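Local coordinates for protein insulinase family protease (Yersinia pestis, PDB 3GO9) that belongs to the insulinase (M16) family and is predicted to be a protease, with its activity and substrates not established, at residues 292-304 with 360-372. Sequence-based numbering, arbitrary orientation.
Sequences SDLAREALFWHIK and LSQAEFDALMTQK. With ZN (zinc ion), chain D.
Trp-301 is the knob of this helix-helix contact, its indole seated among Glu-364, Ala-367, Leu-368 and Gln-371 where 292-304 crosses 362-372; Lys-372 and Glu-297 meet at one end, Glu-364 and His-302 at the other. Its CG stands anti to the backbone N (chi1 169°), which sends the ring across to the other helix: CH2 comes 3.2 Å from the carbonyl O of Glu-364, and Leu-368 lies over one face. At NE1 the ring runs alongside the amide of Gln-371, the two planes nearly perpendicular. Indole suits the site because its apolar carbons pack on Leu-360, Ala-367 and Leu-368 while its N-H edge lies by a polar amide.

The short Ala-298 side chain meets the larger Leu-368 where the CA atoms are nearest, CB 3.8 Å from CD2, and also touches Leu-360 CD1. Leu-294 divides its methyls: CD1 lies 4.1 Å from Leu-368 CD2 and against the Lys-372 chain, CD2 against the selenium of Met-369, a selenomethionine.

Lys-372 can be followed outward. Beyond CB, bends at chi2 (-47°) and chi3 (-64°) carry CG and CD past Leu-294 CD1, each at 3.9 Å; CE nears both carboxylate oxygens of Glu-297, and NZ ends in a salt bridge, 2.7 Å from OE1 on its syn side, with a weak bond to OE2. Gln-375 also accepts from NZ.

Glu-364 closes a capping box with Ser-361, while its OE2 lies at the edge of the His-302 ring, 3.2 Å from CE1. His-302 NE2 binds zinc, which Glu-351 also ligates. The negative charge at the ring edge would probably stabilise the partial positive charge of a zinc-bound imidazole. Within the M16 inactive-domain family region, the interface thus joins an apolar centre, an ion pair between buried Lys-372 and partly exposed Glu-297, and a metal ligand.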
loop_
_atom_site.group_PDB
_atom_site.type_symbol
_atom_site.label_atom_id
_atom_site.label_comp_id
_atom_site.label_asym_id
_atom_site.label_seq_id
_atom_site.Cartn_x
_atom_site.Cartn_y
_atom_site.Cartn_z
ATOM N N SER A 292 -19.699 3.089 -1.709
ATOM C CA SER A 292 -19.205 1.802 -2.218
ATOM C C SER A 292 -18.445 1.057 -1.125
ATOM O O SER A 292 -18.697 -0.151 -0.887
ATOM C CB SER A 292 -18.309 2.037 -3.404
ATOM O OG SER A 292 -19.112 2.439 -4.484
ATOM N N ASP A 293 -17.529 1.752 -0.451
ATOM C CA ASP A 293 -16.742 1.183 0.661
ATOM C C ASP A 293 -17.657 0.658 1.771
ATOM O O ASP A 293 -17.434 -0.424 2.313
ATOM C CB ASP A 293 -15.818 2.286 1.191
ATOM C CG ASP A 293 -15.111 1.947 2.513
ATOM O OD1 ASP A 293 -14.279 1.049 2.522
ATOM O OD2 ASP A 293 -15.327 2.677 3.530
ATOM N N LEU A 294 -18.687 1.434 2.120
ATOM C CA LEU A 294 -19.555 1.045 3.226
ATOM C C LEU A 294 -20.396 -0.199 2.862
ATOM O O LEU A 294 -20.666 -1.016 3.756
ATOM C CB LEU A 294 -20.401 2.200 3.727
ATOM C CG LEU A 294 -21.280 1.896 4.938
ATOM C CD1 LEU A 294 -20.471 1.445 6.134
ATOM C CD2 LEU A 294 -22.121 3.127 5.274
ATOM N N ALA A 295 -20.839 -0.293 1.612
ATOM C CA ALA A 295 -21.570 -1.495 1.135
ATOM C C ALA A 295 -20.668 -2.732 1.298
ATOM O O ALA A 295 -21.103 -3.756 1.788
ATOM C CB ALA A 295 -21.990 -1.338 -0.303
ATOM N N ARG A 296 -19.407 -2.608 0.904
ATOM C CA ARG A 296 -18.444 -3.696 1.069
ATOM C C ARG A 296 -18.276 -4.057 2.536
ATOM O O ARG A 296 -18.284 -5.239 2.905
ATOM C CB ARG A 296 -17.096 -3.334 0.418
ATOM C CG ARG A 296 -17.174 -3.272 -1.088
ATOM C CD ARG A 296 -15.812 -3.037 -1.758
ATOM N NE ARG A 296 -15.307 -1.660 -1.637
ATOM C CZ ARG A 296 -15.365 -0.749 -2.606
ATOM N NH1 ARG A 296 -15.962 -1.016 -3.758
ATOM N NH2 ARG A 296 -14.873 0.467 -2.402
ATOM N N GLU A 297 -18.162 -3.045 3.388
ATOM C CA GLU A 297 -17.993 -3.267 4.784
ATOM C C GLU A 297 -19.247 -3.920 5.387
ATOM O O GLU A 297 -19.154 -4.872 6.196
ATOM C CB GLU A 297 -17.647 -1.951 5.470
ATOM C CG GLU A 297 -17.319 -2.068 6.895
ATOM C CD GLU A 297 -17.121 -0.743 7.553
ATOM O OE1 GLU A 297 -17.215 -0.707 8.778
ATOM O OE2 GLU A 297 -16.875 0.260 6.864
ATOM N N ALA A 298 -20.410 -3.477 4.919
ATOM C CA ALA A 298 -21.681 -3.954 5.450
ATOM C C ALA A 298 -21.815 -5.451 5.175
ATOM O O ALA A 298 -22.261 -6.209 6.030
ATOM C CB ALA A 298 -22.834 -3.232 4.722
ATOM N N LEU A 299 -21.439 -5.843 3.977
ATOM C CA LEU A 299 -21.596 -7.200 3.536
ATOM C C LEU A 299 -20.668 -8.069 4.346
ATOM O O LEU A 299 -21.082 -9.145 4.806
ATOM C CB LEU A 299 -21.379 -7.310 2.046
ATOM C CG LEU A 299 -20.232 -7.983 1.343
ATOM C CD1 LEU A 299 -19.652 -9.169 2.050
ATOM C CD2 LEU A 299 -20.790 -8.392 0.012
ATOM N N PHE A 300 -19.446 -7.605 4.593
ATOM C CA PHE A 300 -18.531 -8.464 5.320
ATOM C C PHE A 300 -18.969 -8.606 6.753
ATOM O O PHE A 300 -18.974 -9.704 7.351
ATOM C CB PHE A 300 -17.105 -7.983 5.277
ATOM C CG PHE A 300 -16.179 -8.982 5.849
ATOM C CD1 PHE A 300 -16.058 -10.241 5.245
ATOM C CD2 PHE A 300 -15.495 -8.721 7.013
ATOM C CE1 PHE A 300 -15.239 -11.186 5.769
ATOM C CE2 PHE A 300 -14.639 -9.696 7.538
ATOM C CZ PHE A 300 -14.511 -10.916 6.890
ATOM N N TRP A 301 -19.389 -7.484 7.299
ATOM C CA TRP A 301 -19.934 -7.413 8.621
ATOM C C TRP A 301 -21.126 -8.383 8.822
ATOM O O TRP A 301 -21.168 -9.122 9.799
ATOM C CB TRP A 301 -20.353 -5.972 8.835
ATOM C CG TRP A 301 -21.148 -5.723 9.981
ATOM C CD1 TRP A 301 -20.734 -5.700 11.272
ATOM C CD2 TRP A 301 -22.551 -5.384 9.993
ATOM N NE1 TRP A 301 -21.787 -5.383 12.091
ATOM C CE2 TRP A 301 -22.911 -5.183 11.332
ATOM C CE3 TRP A 301 -23.530 -5.230 8.991
ATOM C CZ2 TRP A 301 -24.215 -4.857 11.717
ATOM C CZ3 TRP A 301 -24.817 -4.903 9.373
ATOM C CH2 TRP A 301 -25.149 -4.720 10.730
ATOM N N HIS A 302 -22.040 -8.380 7.865
ATOM C CA HIS A 302 -23.251 -9.203 7.940
ATOM C C HIS A 302 -22.897 -10.682 7.888
ATOM O O HIS A 302 -23.435 -11.468 8.677
ATOM C CB HIS A 302 -24.134 -8.921 6.769
ATOM C CG HIS A 302 -25.350 -9.767 6.727
ATOM N ND1 HIS A 302 -26.472 -9.458 7.450
ATOM C CD2 HIS A 302 -25.638 -10.895 6.035
ATOM C CE1 HIS A 302 -27.390 -10.391 7.245
ATOM N NE2 HIS A 302 -26.907 -11.279 6.398
ATOM N N ILE A 303 -22.036 -11.050 6.948
ATOM C CA ILE A 303 -21.617 -12.467 6.804
ATOM C C ILE A 303 -20.892 -12.903 8.073
ATOM O O ILE A 303 -21.156 -13.996 8.591
ATOM C CB ILE A 303 -20.800 -12.761 5.538
ATOM C CG1 ILE A 303 -21.583 -12.418 4.257
ATOM C CG2 ILE A 303 -20.359 -14.256 5.500
ATOM C CD1 ILE A 303 -20.717 -12.426 3.025
ATOM N N LYS A 304 -20.016 -12.062 8.620
ATOM C CA LYS A 304 -19.334 -12.417 9.847
ATOM C C LYS A 304 -20.293 -12.668 10.970
ATOM O O LYS A 304 -20.088 -13.612 11.737
ATOM C CB LYS A 304 -18.387 -11.300 10.293
ATOM C CG LYS A 304 -17.123 -11.219 9.507
ATOM C CD LYS A 304 -15.994 -10.656 10.391
ATOM C CE LYS A 304 -16.371 -9.345 11.122
ATOM N NZ LYS A 304 -16.951 -9.599 12.492
ATOM N N LEU A 360 -29.712 -5.302 3.428
ATOM C CA LEU A 360 -29.790 -5.232 4.868
ATOM C C LEU A 360 -31.235 -4.971 5.262
ATOM O O LEU A 360 -31.995 -4.337 4.530
ATOM C CB LEU A 360 -28.904 -4.107 5.370
ATOM C CG LEU A 360 -27.399 -4.230 5.215
ATOM C CD1 LEU A 360 -26.748 -3.181 6.115
ATOM C CD2 LEU A 360 -26.922 -5.633 5.576
ATOM N N SER A 361 -31.594 -5.446 6.445
ATOM C CA SER A 361 -32.825 -4.991 7.097
ATOM C C SER A 361 -32.643 -3.588 7.663
ATOM O O SER A 361 -31.519 -3.108 7.851
ATOM C CB SER A 361 -33.207 -5.928 8.253
ATOM O OG SER A 361 -32.288 -5.806 9.293
ATOM N N GLN A 362 -33.745 -2.939 7.991
ATOM C CA GLN A 362 -33.652 -1.624 8.587
ATOM C C GLN A 362 -32.924 -1.694 9.902
ATOM O O GLN A 362 -32.163 -0.805 10.244
ATOM C CB GLN A 362 -35.054 -1.041 8.816
ATOM C CG GLN A 362 -35.031 0.402 9.360
ATOM C CD GLN A 362 -34.561 1.392 8.326
ATOM O OE1 GLN A 362 -35.130 1.483 7.228
ATOM N NE2 GLN A 362 -33.502 2.132 8.658
ATOM N N ALA A 363 -33.180 -2.749 10.686
ATOM C CA ALA A 363 -32.523 -2.868 11.985
ATOM C C ALA A 363 -31.014 -3.056 11.834
ATOM O O ALA A 363 -30.223 -2.474 12.588
ATOM C CB ALA A 363 -33.123 -4.041 12.788
ATOM N N GLU A 364 -30.608 -3.844 10.837
ATOM C CA GLU A 364 -29.182 -4.073 10.558
ATOM C C GLU A 364 -28.498 -2.769 10.117
ATOM O O GLU A 364 -27.395 -2.423 10.599
ATOM C CB GLU A 364 -28.998 -5.154 9.464
ATOM C CG GLU A 364 -29.403 -6.547 9.928
ATOM C CD GLU A 364 -29.515 -7.624 8.810
ATOM O OE1 GLU A 364 -29.744 -7.318 7.626
ATOM O OE2 GLU A 364 -29.450 -8.832 9.162
ATOM N N PHE A 365 -29.178 -2.060 9.217
ATOM C CA PHE A 365 -28.716 -0.712 8.805
ATOM C C PHE A 365 -28.563 0.242 9.966
ATOM O O PHE A 365 -27.533 0.869 10.121
ATOM C CB PHE A 365 -29.647 -0.153 7.748
ATOM C CG PHE A 365 -29.262 1.202 7.220
ATOM C CD1 PHE A 365 -28.301 1.329 6.217
ATOM C CD2 PHE A 365 -29.878 2.337 7.679
ATOM C CE1 PHE A 365 -27.985 2.597 5.709
ATOM C CE2 PHE A 365 -29.534 3.565 7.153
ATOM C CZ PHE A 365 -28.604 3.667 6.172
ATOM N N ASP A 366 -29.568 0.332 10.820
ATOM C CA ASP A 366 -29.501 1.232 11.962
ATOM C C ASP A 366 -28.347 0.869 12.907
ATOM O O ASP A 366 -27.665 1.770 13.404
ATOM C CB ASP A 366 -30.854 1.212 12.713
ATOM C CG ASP A 366 -32.004 1.821 11.895
ATOM O OD1 ASP A 366 -31.785 2.395 10.817
ATOM O OD2 ASP A 366 -33.166 1.734 12.321
ATOM N N ALA A 367 -28.112 -0.439 13.113
ATOM C CA ALA A 367 -26.969 -0.935 13.886
ATOM C C ALA A 367 -25.627 -0.488 13.284
ATOM O O ALA A 367 -24.723 0.033 13.993
ATOM C CB ALA A 367 -27.008 -2.501 13.997
ATOM N N LEU A 368 -25.527 -0.697 11.974
ATOM C CA LEU A 368 -24.350 -0.310 11.221
ATOM C C LEU A 368 -24.093 1.182 11.363
ATOM O O LEU A 368 -22.944 1.597 11.660
ATOM C CB LEU A 368 -24.496 -0.725 9.758
ATOM C CG LEU A 368 -23.308 -0.416 8.825
ATOM C CD1 LEU A 368 -22.047 -1.157 9.211
ATOM C CD2 LEU A 368 -23.699 -0.712 7.391
HETATM N N MSE A 369 -25.132 1.995 11.171
HETATM C CA MSE A 369 -24.930 3.426 11.182
HETATM C C MSE A 369 -24.593 3.952 12.586
HETATM O O MSE A 369 -23.790 4.855 12.716
HETATM C CB MSE A 369 -26.122 4.129 10.519
HETATM C CG MSE A 369 -26.427 3.527 9.120
HETATM SE SE MSE A 369 -24.879 3.686 7.938
HETATM C CE MSE A 369 -25.359 5.569 7.792
ATOM N N THR A 370 -25.175 3.364 13.638
ATOM C CA THR A 370 -24.747 3.709 15.011
ATOM C C THR A 370 -23.232 3.453 15.189
ATOM O O THR A 370 -22.485 4.270 15.778
ATOM C CB THR A 370 -25.603 2.907 16.053
ATOM O OG1 THR A 370 -26.966 3.316 15.931
ATOM C CG2 THR A 370 -25.148 3.137 17.485
ATOM N N GLN A 371 -22.785 2.322 14.657
ATOM C CA GLN A 371 -21.400 1.919 14.740
ATOM C C GLN A 371 -20.508 2.880 13.950
ATOM O O GLN A 371 -19.450 3.328 14.413
ATOM C CB GLN A 371 -21.262 0.475 14.240
ATOM C CG GLN A 371 -19.836 -0.060 13.944
ATOM C CD GLN A 371 -19.855 -1.513 13.383
ATOM O OE1 GLN A 371 -19.107 -1.850 12.442
ATOM N NE2 GLN A 371 -20.723 -2.363 13.955
ATOM N N LYS A 372 -20.942 3.264 12.760
ATOM C CA LYS A 372 -20.069 4.152 11.957
ATOM C C LYS A 372 -20.035 5.552 12.555
ATOM O O LYS A 372 -19.022 6.241 12.521
ATOM C CB LYS A 372 -20.562 4.196 10.491
ATOM C CG LYS A 372 -20.532 2.865 9.724
ATOM C CD LYS A 372 -19.247 2.039 9.839
ATOM C CE LYS A 372 -18.065 2.727 9.251
ATOM N NZ LYS A 372 -16.865 1.859 9.399
HETATM ZN ZN ZN D . -27.663 -13.040 5.731
HETATM O O HOH W 1 -28.984 -12.710 4.284
#